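Local coordinates for protein tyrocidine synthetase 3 (Brevibacillus brevis, PDB 2JGP) that appears to form peptide bonds during nonribosomal synthesis of the antibiotic tyrocidine, pairing a peptidyl carrier domain with a condensation domain, at residues L340-Y344 against R494-F499; L334-N338 against I350-T354. Residue numbers count along the deposited sequence, not the author numbering.

Interaction 1: L340-Y344 against R494-F499; sequences LLAKY and RFSRHF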
ATOM      1  N   LEU A 340       1.522 -21.882   2.103  1.00 57.52           N
ATOM      2  CA  LEU A 340       1.299 -22.277   0.708  1.00 57.61           C
ATOM      3  C   LEU A 340       2.616 -22.252  -0.070  1.00 57.22           C
ATOM      4  O   LEU A 340       2.992 -23.239  -0.708  1.00 57.09           O
ATOM      5  CB  LEU A 340       0.293 -21.331   0.044  1.00 57.77           C
ATOM      6  CG  LEU A 340      -0.547 -21.780  -1.167  1.00 59.17           C
ATOM      7  CD1 LEU A 340      -0.645 -20.658  -2.182  1.00 58.47           C
ATOM      8  CD2 LEU A 340      -0.073 -23.055  -1.827  1.00 59.86           C
ATOM      9  N   LEU A 341       3.312 -21.119  -0.000  1.00 56.99           N
ATOM     10  CA  LEU A 341       4.592 -20.954  -0.690  1.00 56.91           C
ATOM     11  C   LEU A 341       5.646 -21.920  -0.150  1.00 56.88           C
ATOM     12  O   LEU A 341       6.427 -22.478  -0.918  1.00 56.49           O
ATOM     13  CB  LEU A 341       5.098 -19.510  -0.560  1.00 56.90           C
ATOM     14  CG  LEU A 341       4.265 -18.400  -1.216  1.00 56.86           C
ATOM     15  CD1 LEU A 341       4.863 -17.044  -0.895  1.00 56.48           C
ATOM     16  CD2 LEU A 341       4.153 -18.604  -2.721  1.00 55.98           C
ATOM     17  N   ALA A 342       5.667 -22.100   1.170  1.00 56.91           N
ATOM     18  CA  ALA A 342       6.606 -23.018   1.819  1.00 57.27           C
ATOM     19  C   ALA A 342       6.465 -24.446   1.291  1.00 57.50           C
ATOM     20  O   ALA A 342       7.461 -25.141   1.078  1.00 57.78           O
ATOM     21  CB  ALA A 342       6.412 -22.993   3.331  1.00 57.24           C
ATOM     22  N   LYS A 343       5.225 -24.876   1.079  1.00 57.77           N
ATOM     23  CA  LYS A 343       4.957 -26.228   0.592  1.00 58.14           C
ATOM     24  C   LYS A 343       5.297 -26.382  -0.893  1.00 57.84           C
ATOM     25  O   LYS A 343       5.888 -27.385  -1.295  1.00 58.25           O
ATOM     26  CB  LYS A 343       3.505 -26.624   0.875  1.00 58.23           C
ATOM     27  CG  LYS A 343       3.261 -26.939   2.347  1.00 59.67           C
ATOM     28  CD  LYS A 343       1.843 -27.414   2.616  1.00 60.57           C
ATOM     29  CE  LYS A 343       1.624 -27.638   4.102  1.00 61.61           C
ATOM     30  NZ  LYS A 343       2.494 -28.725   4.630  1.00 62.58           N
ATOM     31  N   TYR A 344       4.940 -25.387  -1.700  1.00 57.84           N
ATOM     32  CA  TYR A 344       5.298 -25.392  -3.122  1.00 57.59           C
ATOM     33  C   TYR A 344       6.806 -25.308  -3.328  1.00 57.44           C
ATOM     34  O   TYR A 344       7.370 -26.053  -4.130  1.00 57.21           O
ATOM     35  CB  TYR A 344       4.591 -24.250  -3.873  1.00 57.80           C
ATOM     36  CG  TYR A 344       3.292 -24.688  -4.489  1.00 57.73           C
ATOM     37  CD1 TYR A 344       2.165 -24.881  -3.709  1.00 57.82           C
ATOM     38  CD2 TYR A 344       3.203 -24.962  -5.852  1.00 58.95           C
ATOM     39  CE1 TYR A 344       0.972 -25.307  -4.263  1.00 58.65           C
ATOM     40  CE2 TYR A 344       2.020 -25.395  -6.421  1.00 58.99           C
ATOM     41  CZ  TYR A 344       0.904 -25.568  -5.621  1.00 59.02           C
ATOM     42  OH  TYR A 344      -0.278 -25.997  -6.187  1.00 58.53           O
ATOM     43  N   ARG A 494      -4.799 -24.676  -9.580  1.00 58.76           N
ATOM     44  CA  ARG A 494      -4.507 -25.671  -8.545  1.00 58.89           C
ATOM     45  C   ARG A 494      -3.843 -25.035  -7.318  1.00 58.62           C
ATOM     46  O   ARG A 494      -4.151 -25.404  -6.183  1.00 58.35           O
ATOM     47  CB  ARG A 494      -3.616 -26.787  -9.106  1.00 58.94           C
ATOM     48  CG  ARG A 494      -3.335 -27.917  -8.124  1.00 60.25           C
ATOM     49  CD  ARG A 494      -2.482 -29.023  -8.741  1.00 61.89           C
ATOM     50  NE  ARG A 494      -3.169 -29.683  -9.855  1.00 63.25           N
ATOM     51  CZ  ARG A 494      -2.889 -29.525 -11.149  1.00 65.16           C
ATOM     52  NH1 ARG A 494      -1.909 -28.724 -11.558  1.00 66.36           N
ATOM     53  NH2 ARG A 494      -3.603 -30.188 -12.051  1.00 65.41           N
ATOM     54  N   PHE A 495      -2.925 -24.102  -7.574  1.00 58.31           N
ATOM     55  CA  PHE A 495      -2.264 -23.290  -6.547  1.00 58.32           C
ATOM     56  C   PHE A 495      -3.295 -22.596  -5.661  1.00 58.26           C
ATOM     57  O   PHE A 495      -3.173 -22.593  -4.437  1.00 58.34           O
ATOM     58  CB  PHE A 495      -1.372 -22.255  -7.255  1.00 58.13           C
ATOM     59  CG  PHE A 495      -0.562 -21.369  -6.338  1.00 57.68           C
ATOM     60  CD1 PHE A 495       0.584 -21.845  -5.716  1.00 57.81           C
ATOM     61  CD2 PHE A 495      -0.909 -20.031  -6.161  1.00 58.31           C
ATOM     62  CE1 PHE A 495       1.352 -21.015  -4.903  1.00 58.32           C
ATOM     63  CE2 PHE A 495      -0.150 -19.192  -5.353  1.00 58.17           C
ATOM     64  CZ  PHE A 495       0.988 -19.685  -4.726  1.00 59.00           C
ATOM     65  N   SER A 496      -4.315 -22.022  -6.295  1.00 58.51           N
ATOM     66  CA  SER A 496      -5.391 -21.322  -5.587  1.00 58.63           C
ATOM     67  C   SER A 496      -6.251 -22.267  -4.741  1.00 58.56           C
ATOM     68  O   SER A 496      -6.567 -21.952  -3.595  1.00 58.11           O
ATOM     69  CB  SER A 496      -6.275 -20.570  -6.582  1.00 58.61           C
ATOM     70  OG  SER A 496      -5.504 -19.671  -7.364  1.00 60.13           O
ATOM     71  N   ARG A 497      -6.630 -23.413  -5.310  1.00 58.76           N
ATOM     72  CA  ARG A 497      -7.377 -24.438  -4.576  1.00 58.63           C
ATOM     73  C   ARG A 497      -6.589 -24.918  -3.362  1.00 58.54           C
ATOM     74  O   ARG A 497      -7.166 -25.171  -2.308  1.00 57.92           O
ATOM     75  CB  ARG A 497      -7.705 -25.643  -5.472  1.00 59.14           C
ATOM     76  CG  ARG A 497      -8.658 -25.345  -6.628  1.00 59.58           C
ATOM     77  CD  ARG A 497      -9.247 -26.624  -7.231  1.00 61.00           C
ATOM     78  NE  ARG A 497      -8.234 -27.479  -7.861  1.00 61.52           N
ATOM     79  CZ  ARG A 497      -7.756 -27.323  -9.097  1.00 62.38           C
ATOM     80  NH1 ARG A 497      -8.182 -26.335  -9.882  1.00 62.11           N
ATOM     81  NH2 ARG A 497      -6.835 -28.166  -9.555  1.00 62.41           N
ATOM     82  N   HIS A 498      -5.271 -25.051  -3.521  1.00 58.43           N
ATOM     83  CA  HIS A 498      -4.405 -25.453  -2.417  1.00 58.75           C
ATOM     84  C   HIS A 498      -4.377 -24.409  -1.301  1.00 58.38           C
ATOM     85  O   HIS A 498      -4.307 -24.765  -0.124  1.00 58.87           O
ATOM     86  CB  HIS A 498      -2.987 -25.764  -2.907  1.00 58.97           C
ATOM     87  CG  HIS A 498      -2.874 -27.070  -3.635  1.00 59.64           C
ATOM     88  ND1 HIS A 498      -3.851 -28.041  -3.583  1.00 60.39           N
ATOM     89  CD2 HIS A 498      -1.887 -27.574  -4.410  1.00 60.09           C
ATOM     90  CE1 HIS A 498      -3.479 -29.079  -4.313  1.00 60.55           C
ATOM     91  NE2 HIS A 498      -2.288 -28.822  -4.824  1.00 60.38           N
ATOM     92  N   PHE A 499      -4.455 -23.130  -1.655  1.00 58.11           N
ATOM     93  CA  PHE A 499      -4.587 -22.083  -0.641  1.00 57.79           C
ATOM     94  C   PHE A 499      -5.867 -22.292   0.179  1.00 57.44           C
ATOM     95  O   PHE A 499      -5.855 -22.177   1.411  1.00 57.12           O
ATOM     96  CB  PHE A 499      -4.593 -20.680  -1.261  1.00 57.91           C
ATOM     97  CG  PHE A 499      -4.780 -19.582  -0.245  1.00 57.59           C
ATOM     98  CD1 PHE A 499      -3.699 -19.098   0.477  1.00 57.87           C
ATOM     99  CD2 PHE A 499      -6.040 -19.061   0.011  1.00 57.80           C
ATOM    100  CE1 PHE A 499      -3.872 -18.101   1.430  1.00 57.86           C
ATOM    101  CE2 PHE A 499      -6.223 -18.064   0.968  1.00 58.67           C
ATOM    102  CZ  PHE A 499      -5.134 -17.586   1.675  1.00 58.39           C
TER
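Phe495, Leu340 and Tyr344 form the heart of this contact between helices 329-345 and 489-508, two helices of the C-terminal half of the condensation domain. The axes of the two segments approach to 10.8 Å at 125° between their directions, and the backbones are nearest where the CA atoms of Leu340 and Phe499 lie 6.0 Å apart. Although its CA-to-CB bond points sideways, Phe495 swings its ring over to helix 329-345, where it presents both a face and its edge. Leu340 sits over one face in a CH-pi contact, with CD1 3.5 Å from the Phe495 ring centroid. The edge of the same ring turns to the face of Tyr344 in a T-shaped stack, with centroids 5.0 Å apart and planes at 77°, while Leu341 CD2 approaches the rim at Phe495 CZ (3.9 Å). Leu340 also reaches along the partner helix, its CD1 lying 4.1 Å from Phe499 CB and its CD2 4.1 Å from His498 CB. The His498 ring meets that of Tyr344 rim to rim and completes a small aromatic cluster. At the margin, Arg494 directs its charge to Glu490 on its own helix. With no hydrogen bond or salt bridge crossing between the segments, the two helices meet here through apolar and aromatic contacts, chiefly those of Phe495 with Tyr344 and Leu340.

Interaction 2: L334-N338 against I350-T354; sequences LAAYN and IIVGT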
ATOM      1  N   LEU A 334      -2.080 -13.825   5.176  1.00 55.52           N
ATOM      2  CA  LEU A 334      -0.647 -13.741   4.896  1.00 55.74           C
ATOM      3  C   LEU A 334       0.071 -14.962   5.451  1.00 55.69           C
ATOM      4  O   LEU A 334       0.962 -15.519   4.806  1.00 55.73           O
ATOM      5  CB  LEU A 334      -0.039 -12.462   5.487  1.00 56.12           C
ATOM      6  CG  LEU A 334       1.478 -12.287   5.325  1.00 56.47           C
ATOM      7  CD1 LEU A 334       1.895 -12.338   3.843  1.00 57.15           C
ATOM      8  CD2 LEU A 334       1.918 -10.985   5.983  1.00 57.06           C
ATOM      9  N   ALA A 335      -0.313 -15.365   6.660  1.00 55.88           N
ATOM     10  CA  ALA A 335       0.235 -16.556   7.283  1.00 55.91           C
ATOM     11  C   ALA A 335      -0.054 -17.791   6.426  1.00 55.96           C
ATOM     12  O   ALA A 335       0.846 -18.577   6.147  1.00 56.60           O
ATOM     13  CB  ALA A 335      -0.341 -16.728   8.693  1.00 55.59           C
ATOM     14  N   ALA A 336      -1.308 -17.947   6.001  1.00 56.05           N
ATOM     15  CA  ALA A 336      -1.709 -19.068   5.145  1.00 56.35           C
ATOM     16  C   ALA A 336      -0.972 -19.032   3.805  1.00 56.37           C
ATOM     17  O   ALA A 336      -0.613 -20.069   3.247  1.00 56.83           O
ATOM     18  CB  ALA A 336      -3.223 -19.053   4.911  1.00 56.14           C
ATOM     19  N   TYR A 337      -0.746 -17.829   3.294  1.00 56.69           N
ATOM     20  CA  TYR A 337      -0.032 -17.674   2.039  1.00 56.69           C
ATOM     21  C   TYR A 337       1.420 -18.131   2.195  1.00 56.72           C
ATOM     22  O   TYR A 337       1.941 -18.844   1.337  1.00 57.23           O
ATOM     23  CB  TYR A 337      -0.130 -16.229   1.544  1.00 56.97           C
ATOM     24  CG  TYR A 337       0.506 -16.004   0.196  1.00 56.77           C
ATOM     25  CD1 TYR A 337       0.085 -16.720  -0.920  1.00 56.99           C
ATOM     26  CD2 TYR A 337       1.519 -15.066   0.032  1.00 57.19           C
ATOM     27  CE1 TYR A 337       0.670 -16.517  -2.166  1.00 56.96           C
ATOM     28  CE2 TYR A 337       2.109 -14.858  -1.212  1.00 57.40           C
ATOM     29  CZ  TYR A 337       1.674 -15.582  -2.304  1.00 57.04           C
ATOM     30  OH  TYR A 337       2.256 -15.386  -3.538  1.00 58.15           O
ATOM     31  N   ASN A 338       2.061 -17.758   3.300  1.00 56.60           N
ATOM     32  CA  ASN A 338       3.420 -18.236   3.587  1.00 56.84           C
ATOM     33  C   ASN A 338       3.555 -19.764   3.654  1.00 56.94           C
ATOM     34  O   ASN A 338       4.545 -20.325   3.171  1.00 56.70           O
ATOM     35  CB  ASN A 338       3.967 -17.624   4.875  1.00 56.74           C
ATOM     36  CG  ASN A 338       4.604 -16.276   4.649  1.00 56.49           C
ATOM     37  OD1 ASN A 338       5.828 -16.169   4.553  1.00 56.95           O
ATOM     38  ND2 ASN A 338       3.783 -15.242   4.562  1.00 55.07           N
ATOM     39  N   ILE A 350      10.961 -17.374   3.959  1.00 54.73           N
ATOM     40  CA  ILE A 350      10.268 -16.806   2.809  1.00 54.80           C
ATOM     41  C   ILE A 350       9.997 -15.321   2.998  1.00 54.27           C
ATOM     42  O   ILE A 350       9.568 -14.899   4.075  1.00 53.24           O
ATOM     43  CB  ILE A 350       8.912 -17.516   2.583  1.00 55.09           C
ATOM     44  CG1 ILE A 350       9.137 -19.026   2.402  1.00 55.98           C
ATOM     45  CG2 ILE A 350       8.183 -16.913   1.371  1.00 56.31           C
ATOM     46  CD1 ILE A 350       7.948 -19.780   1.911  1.00 57.22           C
ATOM     47  N   ILE A 351      10.234 -14.546   1.939  1.00 53.79           N
ATOM     48  CA  ILE A 351       9.959 -13.104   1.933  1.00 53.67           C
ATOM     49  C   ILE A 351       8.814 -12.823   0.960  1.00 53.93           C
ATOM     50  O   ILE A 351       8.845 -13.269  -0.188  1.00 53.93           O
ATOM     51  CB  ILE A 351      11.205 -12.288   1.536  1.00 53.76           C
ATOM     52  CG1 ILE A 351      12.411 -12.702   2.395  1.00 53.43           C
ATOM     53  CG2 ILE A 351      10.936 -10.789   1.677  1.00 53.42           C
ATOM     54  CD1 ILE A 351      13.725 -12.167   1.905  1.00 54.58           C
ATOM     55  N   VAL A 352       7.797 -12.107   1.440  1.00 54.01           N
ATOM     56  CA  VAL A 352       6.636 -11.730   0.636  1.00 54.53           C
ATOM     57  C   VAL A 352       6.483 -10.217   0.673  1.00 54.96           C
ATOM     58  O   VAL A 352       6.450  -9.635   1.744  1.00 55.33           O
ATOM     59  CB  VAL A 352       5.344 -12.364   1.189  1.00 54.41           C
ATOM     60  CG1 VAL A 352       4.115 -11.819   0.451  1.00 54.81           C
ATOM     61  CG2 VAL A 352       5.419 -13.903   1.100  1.00 54.73           C
ATOM     62  N   GLY A 353       6.392  -9.590  -0.493  1.00 55.52           N
ATOM     63  CA  GLY A 353       6.147  -8.149  -0.565  1.00 55.94           C
ATOM     64  C   GLY A 353       4.722  -7.829  -0.170  1.00 56.21           C
ATOM     65  O   GLY A 353       3.792  -8.446  -0.669  1.00 55.89           O
ATOM     66  N   THR A 354       4.545  -6.880   0.747  1.00 57.00           N
ATOM     67  CA  THR A 354       3.208  -6.438   1.140  1.00 57.72           C
ATOM     68  C   THR A 354       3.058  -4.922   0.966  1.00 58.25           C
ATOM     69  O   THR A 354       3.604  -4.139   1.751  1.00 58.39           O
ATOM     70  CB  THR A 354       2.874  -6.825   2.585  1.00 57.81           C
ATOM     71  OG1 THR A 354       3.851  -6.285   3.482  1.00 59.07           O
ATOM     72  CG2 THR A 354       2.829  -8.347   2.739  1.00 58.03           C
TER
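A helix and the strand that follows it make an alpha-beta unit here, in a condensation domain of the chloramphenicol acetyltransferase-like fold: helix 329-345 leads through a short loop into strand 350-356 and lies against it. The local directions differ by 138°, with the axes of the two segments 10.2 Å apart at closest approach. Ile350, at the start of the strand, points toward the helix and meets Asn338, its CD1 3.7 Å from Asn338 O and its CB 3.9 Å from Asn338 OD1. Ile351 turns away, as strand alternation requires, and packs on Phe280, Ile284 and Pro285. Val352 faces the helix again and occupies the middle of the contact. Its CG1 lies 4.0 Å from Tyr337 CE2, near the plane of that ring, and 4.1 Å from Leu334 CD1. Its CG2 is 4.1 Å from Asn338 ND2, an amide tied to its own helix by a 2.8 Å hydrogen bond from ND2 to Leu334 O. The hydroxyl of Tyr337 hydrogen-bonds to Thr430 OG1. Gly353 has backbone hydrogen bonds to Thr430 and Phe432, joining the strand to 430-435, whereas Ile350, Val352 and Thr354 pair with strand 373-379. Thr354 points back toward the helix, and its methyl carbon CG2 lies 4.2 Å from Leu334 CD1.

Helix 329-345 is common to both contacts, packing on strand 350-356 in interaction 2 and on helix 489-508 in interaction 1. The centres are 12 Å apart, and the contacts touch directly: Ile350 CD1 comes 3.3 Å from Ala342 N, while Phe499 CE1 lies 3.7 Å from Ala336 CB. Leu341 belongs to both neighbourhoods, since it touches Phe495 as well as Ile350 and Val352. The sodium ion, bound by Gln396 and Asp400 of helix 387-403, is about 14 Å from the Leu334 side chain; that helix packs on Leu334 and Asn338 through Val394 and Phe390. Neither contact contributes a ligand to the sodium site.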